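Local coordinates for putative exported protein (Bordetella pertussis, PDB 2DVZ) that binds glutamate in a buried cleft as a periplasmic solute receptor, probably handing it on to a membrane transporter of the tripartite tricarboxylate type, at residues Ile24-Pro29 with Val84-Val89; Gly31-Ile36 with Leu79-Val84; Phe194-Ser199 with Gln239-Gly244. All coordinates share one frame; numbering follows the deposited sequence.

Interaction 1: residues Ile24-Pro29 with Val84-Val89; sequences IVPFAP and VSTMAV. With GLU (glutamic acid), chain G.
F27 and S85 meet beside the alpha-carbon end of the bound glutamate in this periplasmic binding protein fold, where the loop after strand 21-25 faces the first turn of helix 84-93. CB of F27 starts beside the distal carboxylate of the ligand. From there chi1 (-75°) sends CG toward the ligand, and chi2 (-77°) turns the ring so that one face lies along it: F27 CG is 3.5 Å from ligand CD, CD1 runs next to ligand CG, and CD2 next to OE1. Ligand CG sits 3.7 Å above the ring plane, over its centre. Farther along, CE2 reaches ligand CA at 3.5 Å, and at the tip CZ meets S85 CB edge-on, in the ring plane, at 3.7 Å. A phenyl suits this place because one broad face covers the ligand's aliphatic chain while the edge fits against a small serine. The side chains of P26 and T86 cross at about a right angle, with P26 CG 4.0 Å from T86 CG2; the hydroxyl of T86 is bonded to T83 OG1, while its methyl faces the proline. S85 offers two donors to the ligand's alpha-carboxylate, where the helix end would probably add a favourable field. Its backbone N reaches OXT at 3.2 Å (148° at the hydrogen), while OG, which is also bonded to V154 N, donates to the same OXT at 2.8 Å.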
loop_
_atom_site.group_PDB
_atom_site.type_symbol
_atom_site.label_atom_id
_atom_site.label_comp_id
_atom_site.label_asym_id
_atom_site.label_seq_id
_atom_site.Cartn_x
_atom_site.Cartn_y
_atom_site.Cartn_z
ATOM N N ILE A 24 -14.874 0.967 0.687
ATOM C CA ILE A 24 -14.178 2.177 0.341
ATOM C C ILE A 24 -12.681 1.918 0.210
ATOM O O ILE A 24 -12.002 1.485 1.153
ATOM C CB ILE A 24 -14.460 3.325 1.369
ATOM C CG1 ILE A 24 -15.964 3.698 1.407
ATOM C CG2 ILE A 24 -13.629 4.579 1.060
ATOM C CD1 ILE A 24 -16.323 4.669 2.657
ATOM N N VAL A 25 -12.179 2.231 -0.982
ATOM C CA VAL A 25 -10.756 2.230 -1.276
ATOM C C VAL A 25 -10.248 3.686 -1.237
ATOM O O VAL A 25 -10.617 4.509 -2.085
ATOM C CB VAL A 25 -10.486 1.483 -2.633
ATOM C CG1 VAL A 25 -9.058 1.704 -3.157
ATOM C CG2 VAL A 25 -10.779 0.024 -2.453
ATOM N N PRO A 26 -9.409 4.014 -0.238
ATOM C CA PRO A 26 -8.960 5.391 -0.045
ATOM C C PRO A 26 -7.899 5.863 -1.062
ATOM O O PRO A 26 -7.154 6.782 -0.792
ATOM C CB PRO A 26 -8.433 5.360 1.387
ATOM C CG PRO A 26 -7.838 3.956 1.482
ATOM C CD PRO A 26 -8.863 3.117 0.792
ATOM N N PHE A 27 -7.881 5.264 -2.257
ATOM C CA PHE A 27 -6.947 5.649 -3.307
ATOM C C PHE A 27 -7.620 5.555 -4.662
ATOM O O PHE A 27 -8.614 4.866 -4.822
ATOM C CB PHE A 27 -5.692 4.769 -3.269
ATOM C CG PHE A 27 -4.784 5.104 -2.156
ATOM C CD1 PHE A 27 -3.954 6.240 -2.236
ATOM C CD2 PHE A 27 -4.773 4.335 -0.993
ATOM C CE1 PHE A 27 -3.128 6.597 -1.195
ATOM C CE2 PHE A 27 -3.924 4.685 0.071
ATOM C CZ PHE A 27 -3.099 5.823 -0.035
ATOM N N ALA A 28 -7.042 6.235 -5.640
ATOM C CA ALA A 28 -7.513 6.224 -7.029
ATOM C C ALA A 28 -7.510 4.804 -7.616
ATOM O O ALA A 28 -6.801 3.923 -7.116
ATOM C CB ALA A 28 -6.610 7.150 -7.873
ATOM N N PRO A 29 -8.304 4.575 -8.669
ATOM C CA PRO A 29 -8.283 3.310 -9.378
ATOM C C PRO A 29 -6.895 2.934 -9.905
ATOM O O PRO A 29 -6.107 3.809 -10.346
ATOM C CB PRO A 29 -9.265 3.547 -10.556
ATOM C CG PRO A 29 -10.158 4.577 -10.069
ATOM C CD PRO A 29 -9.305 5.496 -9.246
ATOM N N VAL A 84 -1.068 1.040 4.840
ATOM C CA VAL A 84 -0.086 1.629 5.734
ATOM C C VAL A 84 -0.145 3.169 5.693
ATOM O O VAL A 84 0.176 3.827 6.679
ATOM C CB VAL A 84 1.369 1.041 5.527
ATOM C CG1 VAL A 84 2.346 1.711 6.477
ATOM C CG2 VAL A 84 1.394 -0.465 5.789
ATOM N N SER A 85 -0.542 3.741 4.560
ATOM C CA SER A 85 -0.718 5.180 4.458
ATOM C C SER A 85 -1.779 5.630 5.467
ATOM O O SER A 85 -1.563 6.553 6.245
ATOM C CB SER A 85 -1.129 5.591 3.036
ATOM O OG SER A 85 -0.037 5.435 2.133
ATOM N N THR A 86 -2.906 4.937 5.469
ATOM C CA THR A 86 -4.069 5.379 6.263
ATOM C C THR A 86 -3.983 4.984 7.743
ATOM O O THR A 86 -4.503 5.687 8.602
ATOM C CB THR A 86 -5.413 4.950 5.612
ATOM O OG1 THR A 86 -5.409 3.535 5.380
ATOM C CG2 THR A 86 -5.632 5.687 4.275
HETATM N N MSE A 87 -3.278 3.901 8.030
HETATM C CA MSE A 87 -3.197 3.372 9.384
HETATM C C MSE A 87 -2.042 3.948 10.203
HETATM O O MSE A 87 -2.102 3.999 11.425
HETATM C CB MSE A 87 -3.136 1.824 9.370
HETATM C CG MSE A 87 -4.406 1.118 8.854
HETATM SE SE MSE A 87 -5.971 1.460 10.013
HETATM C CE MSE A 87 -6.752 3.017 9.060
ATOM N N ALA A 88 -1.006 4.407 9.520
ATOM C CA ALA A 88 0.276 4.694 10.168
ATOM C C ALA A 88 0.910 6.028 9.760
ATOM O O ALA A 88 1.280 6.829 10.618
ATOM C CB ALA A 88 1.264 3.533 9.887
ATOM N N VAL A 89 1.064 6.255 8.454
ATOM C CA VAL A 89 1.860 7.395 7.989
ATOM C C VAL A 89 1.058 8.692 8.018
ATOM O O VAL A 89 1.574 9.720 8.438
ATOM C CB VAL A 89 2.512 7.161 6.578
ATOM C CG1 VAL A 89 3.548 8.259 6.262
ATOM C CG2 VAL A 89 3.150 5.797 6.483
HETATM N N GLU G . 0.354 4.086 -1.042
HETATM C CA GLU G . -0.805 3.232 -0.714
HETATM C C GLU G . -0.494 2.256 0.409
HETATM O O GLU G . -0.495 1.028 0.281
HETATM C CB GLU G . -1.358 2.563 -1.968
HETATM C CG GLU G . -1.463 3.542 -3.151
HETATM C CD GLU G . -2.570 3.225 -4.114
HETATM O OE1 GLU G . -3.288 2.239 -3.845
HETATM O OE2 GLU G . -2.751 3.978 -5.136
HETATM O OXT GLU G . -0.279 2.719 1.541
#

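Interaction 2: residues Gly31-Ile36 with Leu79-Val84; sequences GSTDII and LSIATV. With GLU (glutamic acid), chain G.
OE1 of the bound glutamate is gripped twice by T33, the residue whose methyl also packs on I81 and T83. The hydroxyl OG1 donates to OE1 at 2.6 Å, and the backbone N of T33 adds a second bond to OE1 at 3.2 Å, with 151° at the hydrogen. Threonine suits this place because its two branches do different work, one polar and one apolar. With chi1 at -38°, OG1 lies beside the backbone N, where both donors converge on one oxygen, and CG2 is turned toward strand 78-82. There T33 CG2 meets I81 CG2 at 3.5 Å, tighter than ordinary van der Waals contact, as the side chains run alongside each other, pointing opposite ways. The same methyl touches T83 CG2 at 3.6 Å, these side chains crossing at about a right angle. I81 is an apolar, beta-branched strand residue, well matched to a buried sheet face that V23 and V25 share. T83, at the N-cap position of helix 84-93, spends its hydroxyl on T86 OG1, while its CB comes within 3.6 Å of ligand OXT. At the start of helix 32-48, G31 occupies the N-cap position, and its O accepts a bond from I35 N at 2.9 Å. Having no side chain, G31 lets ligand OE2 approach its CA to 3.6 Å. The positive end of the helix would probably help to hold this carboxylate. Helices that follow parallel strands 21-25 and 78-82 and present their N-terminal turns to an anionic ligand are typical of an alpha/beta lobe of the periplasmic binding protein fold.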
loop_
_atom_site.group_PDB
_atom_site.type_symbol
_atom_site.label_atom_id
_atom_site.label_comp_id
_atom_site.label_asym_id
_atom_site.label_seq_id
_atom_site.Cartn_x
_atom_site.Cartn_y
_atom_site.Cartn_z
ATOM N N GLY A 31 -4.294 1.506 -8.417
ATOM C CA GLY A 31 -3.159 1.334 -7.503
ATOM C C GLY A 31 -3.270 -0.057 -6.902
ATOM O O GLY A 31 -4.182 -0.808 -7.257
ATOM N N SER A 32 -2.364 -0.409 -5.994
ATOM C CA SER A 32 -2.390 -1.724 -5.388
ATOM C C SER A 32 -3.613 -1.922 -4.465
ATOM O O SER A 32 -4.168 -3.023 -4.414
ATOM C CB SER A 32 -1.077 -1.984 -4.606
ATOM O OG SER A 32 0.058 -1.823 -5.453
ATOM N N THR A 33 -3.997 -0.889 -3.705
ATOM C CA THR A 33 -5.190 -0.951 -2.877
ATOM C C THR A 33 -6.403 -1.339 -3.699
ATOM O O THR A 33 -7.062 -2.313 -3.391
ATOM C CB THR A 33 -5.488 0.409 -2.175
ATOM O OG1 THR A 33 -4.252 1.018 -1.769
ATOM C CG2 THR A 33 -6.401 0.202 -0.991
ATOM N N ASP A 34 -6.670 -0.582 -4.755
ATOM C CA ASP A 34 -7.704 -0.922 -5.737
ATOM C C ASP A 34 -7.556 -2.338 -6.351
ATOM O O ASP A 34 -8.532 -3.093 -6.443
ATOM C CB ASP A 34 -7.687 0.117 -6.848
ATOM C CG ASP A 34 -8.922 0.046 -7.752
ATOM O OD1 ASP A 34 -10.067 0.137 -7.224
ATOM O OD2 ASP A 34 -8.734 -0.044 -8.993
ATOM N N ILE A 35 -6.339 -2.701 -6.758
ATOM C CA ILE A 35 -6.120 -4.030 -7.311
ATOM C C ILE A 35 -6.486 -5.186 -6.382
ATOM O O ILE A 35 -7.228 -6.104 -6.786
ATOM C CB ILE A 35 -4.662 -4.245 -7.839
ATOM C CG1 ILE A 35 -4.439 -3.362 -9.075
ATOM C CG2 ILE A 35 -4.449 -5.768 -8.199
ATOM C CD1 ILE A 35 -2.993 -3.076 -9.394
ATOM N N ILE A 36 -5.941 -5.151 -5.173
ATOM C CA ILE A 36 -6.173 -6.177 -4.185
ATOM C C ILE A 36 -7.638 -6.160 -3.639
ATOM O O ILE A 36 -8.263 -7.234 -3.485
ATOM C CB ILE A 36 -5.168 -6.029 -3.007
ATOM C CG1 ILE A 36 -3.748 -6.425 -3.449
ATOM C CG2 ILE A 36 -5.585 -6.934 -1.849
ATOM C CD1 ILE A 36 -2.584 -5.750 -2.713
ATOM N N LEU A 79 -17.607 -0.568 4.595
ATOM C CA LEU A 79 -16.299 -1.040 5.042
ATOM C C LEU A 79 -15.228 -0.289 4.276
ATOM O O LEU A 79 -15.532 0.498 3.378
ATOM C CB LEU A 79 -16.183 -2.559 4.785
ATOM C CG LEU A 79 -17.310 -3.423 5.368
ATOM C CD1 LEU A 79 -17.099 -4.802 4.887
ATOM C CD2 LEU A 79 -17.324 -3.432 6.860
ATOM N N SER A 80 -13.974 -0.519 4.629
ATOM C CA SER A 80 -12.873 0.173 3.976
ATOM C C SER A 80 -11.619 -0.695 3.968
ATOM O O SER A 80 -11.551 -1.717 4.678
ATOM C CB SER A 80 -12.611 1.566 4.604
ATOM O OG SER A 80 -12.107 1.461 5.935
ATOM N N ILE A 81 -10.653 -0.306 3.118
ATOM C CA ILE A 81 -9.388 -1.014 2.974
ATOM C C ILE A 81 -8.305 -0.326 3.782
ATOM O O ILE A 81 -7.988 0.843 3.513
ATOM C CB ILE A 81 -8.950 -1.146 1.482
ATOM C CG1 ILE A 81 -10.059 -1.774 0.645
ATOM C CG2 ILE A 81 -7.684 -2.042 1.358
ATOM C CD1 ILE A 81 -10.477 -3.187 1.130
ATOM N N ALA A 82 -7.755 -1.044 4.774
ATOM C CA ALA A 82 -6.633 -0.533 5.567
ATOM C C ALA A 82 -5.397 -0.583 4.708
ATOM O O ALA A 82 -5.198 -1.547 3.947
ATOM C CB ALA A 82 -6.415 -1.349 6.843
ATOM N N THR A 83 -4.576 0.461 4.829
ATOM C CA THR A 83 -3.326 0.577 4.100
ATOM C C THR A 83 -2.372 1.172 5.093
ATOM O O THR A 83 -2.811 1.757 6.093
ATOM C CB THR A 83 -3.432 1.550 2.914
ATOM O OG1 THR A 83 -3.671 2.863 3.417
ATOM C CG2 THR A 83 -4.545 1.150 1.935
ATOM N N VAL A 84 -1.068 1.040 4.840
ATOM C CA VAL A 84 -0.086 1.629 5.734
ATOM C C VAL A 84 -0.145 3.169 5.693
ATOM O O VAL A 84 0.176 3.827 6.679
ATOM C CB VAL A 84 1.369 1.041 5.527
ATOM C CG1 VAL A 84 2.346 1.711 6.477
ATOM C CG2 VAL A 84 1.394 -0.465 5.789
HETATM N N GLU G . 0.354 4.086 -1.042
HETATM C CA GLU G . -0.805 3.232 -0.714
HETATM C C GLU G . -0.494 2.256 0.409
HETATM O O GLU G . -0.495 1.028 0.281
HETATM C CB GLU G . -1.358 2.563 -1.968
HETATM C CG GLU G . -1.463 3.542 -3.151
HETATM C CD GLU G . -2.570 3.225 -4.114
HETATM O OE1 GLU G . -3.288 2.239 -3.845
HETATM O OE2 GLU G . -2.751 3.978 -5.136
HETATM O OXT GLU G . -0.279 2.719 1.541
#

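Interaction 3: residues Phe194-Ser199 with Gln239-Gly244; sequences FDNLPS and QPVWYG. With GLU (glutamic acid), chain G.
N196 and Y243 come together beside the bound glutamate in the cleft of the periplasmic binding protein fold. N196 ends strand 192-196, which runs parallel to strand 145-148; Y243 belongs to strand 241-248, which is antiparallel to strand 78-82. The hydroxyl of Y243 donates to ligand O at 2.6 Å, a weak bond although short, and the ring itself comes obliquely to the same oxygen, with CE1 3.2 Å away. Tyrosine suits this place, being long enough to span from the strand to the alpha-carboxylate with an apolar ring and a polar tip. N196 CG meets the rim of that ring, close to the ring plane, with the amide and ring planes 83° apart. It is set there by a first torsion that puts CG beside the backbone N (chi1 -37°). N196 CB is 3.3 Å from Y243 OH. V241, a beta-branched residue two places before Y243 and therefore on the same side of its strand, lays its CG2 methyl against the side chain of N196. Farther out, Y243 rests on T33 and I36 of helix 32-48, and N196 on V154 and L155 of helix 154-166. Behind N196, D195 ties the strand end to the turn that follows. Its OD1 takes a weak bond from N196 N at 2.7 Å and is also bonded to S178 OG. Its OD2, shared with S200 OG, receives S199 OG at 2.6 Å on the syn side, 23° out of the carboxylate plane.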
loop_
_atom_site.group_PDB
_atom_site.type_symbol
_atom_site.label_atom_id
_atom_site.label_comp_id
_atom_site.label_asym_id
_atom_site.label_seq_id
_atom_site.Cartn_x
_atom_site.Cartn_y
_atom_site.Cartn_z
ATOM N N PHE A 194 8.302 5.344 -6.516
ATOM C CA PHE A 194 8.249 4.466 -5.353
ATOM C C PHE A 194 6.842 3.925 -5.302
ATOM O O PHE A 194 5.890 4.698 -5.236
ATOM C CB PHE A 194 8.597 5.246 -4.094
ATOM C CG PHE A 194 10.060 5.572 -3.983
ATOM C CD1 PHE A 194 10.917 4.747 -3.241
ATOM C CD2 PHE A 194 10.595 6.688 -4.628
ATOM C CE1 PHE A 194 12.276 5.044 -3.163
ATOM C CE2 PHE A 194 11.992 6.985 -4.559
ATOM C CZ PHE A 194 12.814 6.170 -3.834
ATOM N N ASP A 195 6.700 2.604 -5.392
ATOM C CA ASP A 195 5.391 1.992 -5.420
ATOM C C ASP A 195 5.279 0.743 -4.545
ATOM O O ASP A 195 6.288 0.200 -4.045
ATOM C CB ASP A 195 4.996 1.642 -6.861
ATOM C CG ASP A 195 3.493 1.524 -7.045
ATOM O OD1 ASP A 195 2.741 1.871 -6.099
ATOM O OD2 ASP A 195 3.059 1.085 -8.133
ATOM N N ASN A 196 4.022 0.337 -4.341
ATOM C CA ASN A 196 3.689 -0.969 -3.844
ATOM C C ASN A 196 3.702 -1.790 -5.099
ATOM O O ASN A 196 3.225 -1.357 -6.143
ATOM C CB ASN A 196 2.288 -0.998 -3.178
ATOM C CG ASN A 196 1.951 0.310 -2.377
ATOM O OD1 ASN A 196 1.060 1.063 -2.775
ATOM N ND2 ASN A 196 2.653 0.562 -1.284
ATOM N N LEU A 197 4.255 -2.990 -5.003
ATOM C CA LEU A 197 4.576 -3.789 -6.188
ATOM C C LEU A 197 3.404 -4.109 -7.148
ATOM O O LEU A 197 3.563 -3.938 -8.350
ATOM C CB LEU A 197 5.448 -5.013 -5.791
ATOM C CG LEU A 197 6.061 -5.931 -6.880
ATOM C CD1 LEU A 197 6.727 -5.153 -8.096
ATOM C CD2 LEU A 197 7.015 -6.920 -6.225
ATOM N N PRO A 198 2.231 -4.558 -6.641
ATOM C CA PRO A 198 1.144 -4.925 -7.571
ATOM C C PRO A 198 0.778 -3.966 -8.728
ATOM O O PRO A 198 0.451 -4.463 -9.810
ATOM C CB PRO A 198 -0.050 -5.182 -6.640
ATOM C CG PRO A 198 0.611 -5.627 -5.380
ATOM C CD PRO A 198 1.836 -4.816 -5.241
ATOM N N SER A 199 0.779 -2.646 -8.509
ATOM C CA SER A 199 0.409 -1.686 -9.575
ATOM C C SER A 199 1.524 -1.464 -10.601
ATOM O O SER A 199 1.255 -1.138 -11.767
ATOM C CB SER A 199 -0.056 -0.319 -9.016
ATOM O OG SER A 199 0.664 0.032 -7.853
ATOM N N GLN A 239 11.227 -2.896 4.152
ATOM C CA GLN A 239 9.927 -2.969 4.847
ATOM C C GLN A 239 8.738 -3.106 3.881
ATOM O O GLN A 239 8.430 -2.202 3.114
ATOM C CB GLN A 239 9.727 -1.746 5.745
ATOM C CG GLN A 239 10.770 -1.622 6.838
ATOM C CD GLN A 239 10.571 -2.618 8.022
ATOM O OE1 GLN A 239 9.631 -3.462 8.031
ATOM N NE2 GLN A 239 11.487 -2.530 9.019
ATOM N N PRO A 240 8.075 -4.258 3.890
ATOM C CA PRO A 240 6.853 -4.326 3.093
ATOM C C PRO A 240 5.659 -3.630 3.751
ATOM O O PRO A 240 5.748 -3.113 4.880
ATOM C CB PRO A 240 6.599 -5.819 2.976
ATOM C CG PRO A 240 7.374 -6.456 4.108
ATOM C CD PRO A 240 8.423 -5.526 4.552
ATOM N N VAL A 241 4.553 -3.631 3.022
ATOM C CA VAL A 241 3.274 -3.113 3.503
ATOM C C VAL A 241 2.234 -4.265 3.543
ATOM O O VAL A 241 2.605 -5.465 3.519
ATOM C CB VAL A 241 2.810 -1.885 2.651
ATOM C CG1 VAL A 241 3.823 -0.776 2.744
ATOM C CG2 VAL A 241 2.498 -2.254 1.178
ATOM N N TRP A 242 0.955 -3.903 3.621
ATOM C CA TRP A 242 -0.146 -4.857 3.671
ATOM C C TRP A 242 -1.448 -4.139 3.349
ATOM O O TRP A 242 -1.506 -2.896 3.359
ATOM C CB TRP A 242 -0.259 -5.640 5.013
ATOM C CG TRP A 242 -0.031 -4.859 6.339
ATOM C CD1 TRP A 242 0.907 -5.145 7.269
ATOM C CD2 TRP A 242 -0.763 -3.713 6.845
ATOM N NE1 TRP A 242 0.819 -4.275 8.322
ATOM C CE2 TRP A 242 -0.210 -3.395 8.105
ATOM C CE3 TRP A 242 -1.842 -2.942 6.361
ATOM C CZ2 TRP A 242 -0.651 -2.287 8.890
ATOM C CZ3 TRP A 242 -2.293 -1.815 7.145
ATOM C CH2 TRP A 242 -1.688 -1.518 8.402
ATOM N N TYR A 243 -2.456 -4.943 3.019
ATOM C CA TYR A 243 -3.810 -4.490 2.730
ATOM C C TYR A 243 -4.811 -5.328 3.515
ATOM O O TYR A 243 -4.717 -6.538 3.529
ATOM C CB TYR A 243 -4.092 -4.571 1.207
ATOM C CG TYR A 243 -3.136 -3.657 0.494
ATOM C CD1 TYR A 243 -3.456 -2.296 0.310
ATOM C CD2 TYR A 243 -1.868 -4.120 0.079
ATOM C CE1 TYR A 243 -2.549 -1.423 -0.292
ATOM C CE2 TYR A 243 -0.963 -3.261 -0.555
ATOM C CZ TYR A 243 -1.296 -1.914 -0.720
ATOM O OH TYR A 243 -0.395 -1.059 -1.318
ATOM N N GLY A 244 -5.773 -4.680 4.159
ATOM C CA GLY A 244 -6.752 -5.413 4.941
ATOM C C GLY A 244 -8.118 -4.761 4.994
ATOM O O GLY A 244 -8.364 -3.736 4.351
HETATM N N GLU G . 0.354 4.086 -1.042
HETATM C CA GLU G . -0.805 3.232 -0.714
HETATM C C GLU G . -0.494 2.256 0.409
HETATM O O GLU G . -0.495 1.028 0.281
HETATM C CB GLU G . -1.358 2.563 -1.968
HETATM C CG GLU G . -1.463 3.542 -3.151
HETATM C CD GLU G . -2.570 3.225 -4.114
HETATM O OE1 GLU G . -3.288 2.239 -3.845
HETATM O OE2 GLU G . -2.751 3.978 -5.136
HETATM O OXT GLU G . -0.279 2.719 1.541
#

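All three contacts are buried, and each touches the same glutamate. Interactions 1 and 2 lie about 6 Å apart between centres and hold the same elements: strands 21-25 and 78-82 are neighbours in the sheet, each followed by a helix that starts at the ligand, and interaction 2 is nested within the loop that interaction 1 closes. Interaction 3 follows later in the chain and brings in strands 192-196 and 241-248; the latter pairs with strand 78-82 through A82 N and G244 O. Their chemistry differs: interaction 1 sets an aromatic face on the ligand and its edge on a serine, interaction 2 uses one threonine for both hydroxyl on ligand and methyl in the sheet, and interaction 3 places a tyrosine hydroxyl at the ligand, with N196 held from behind by D195.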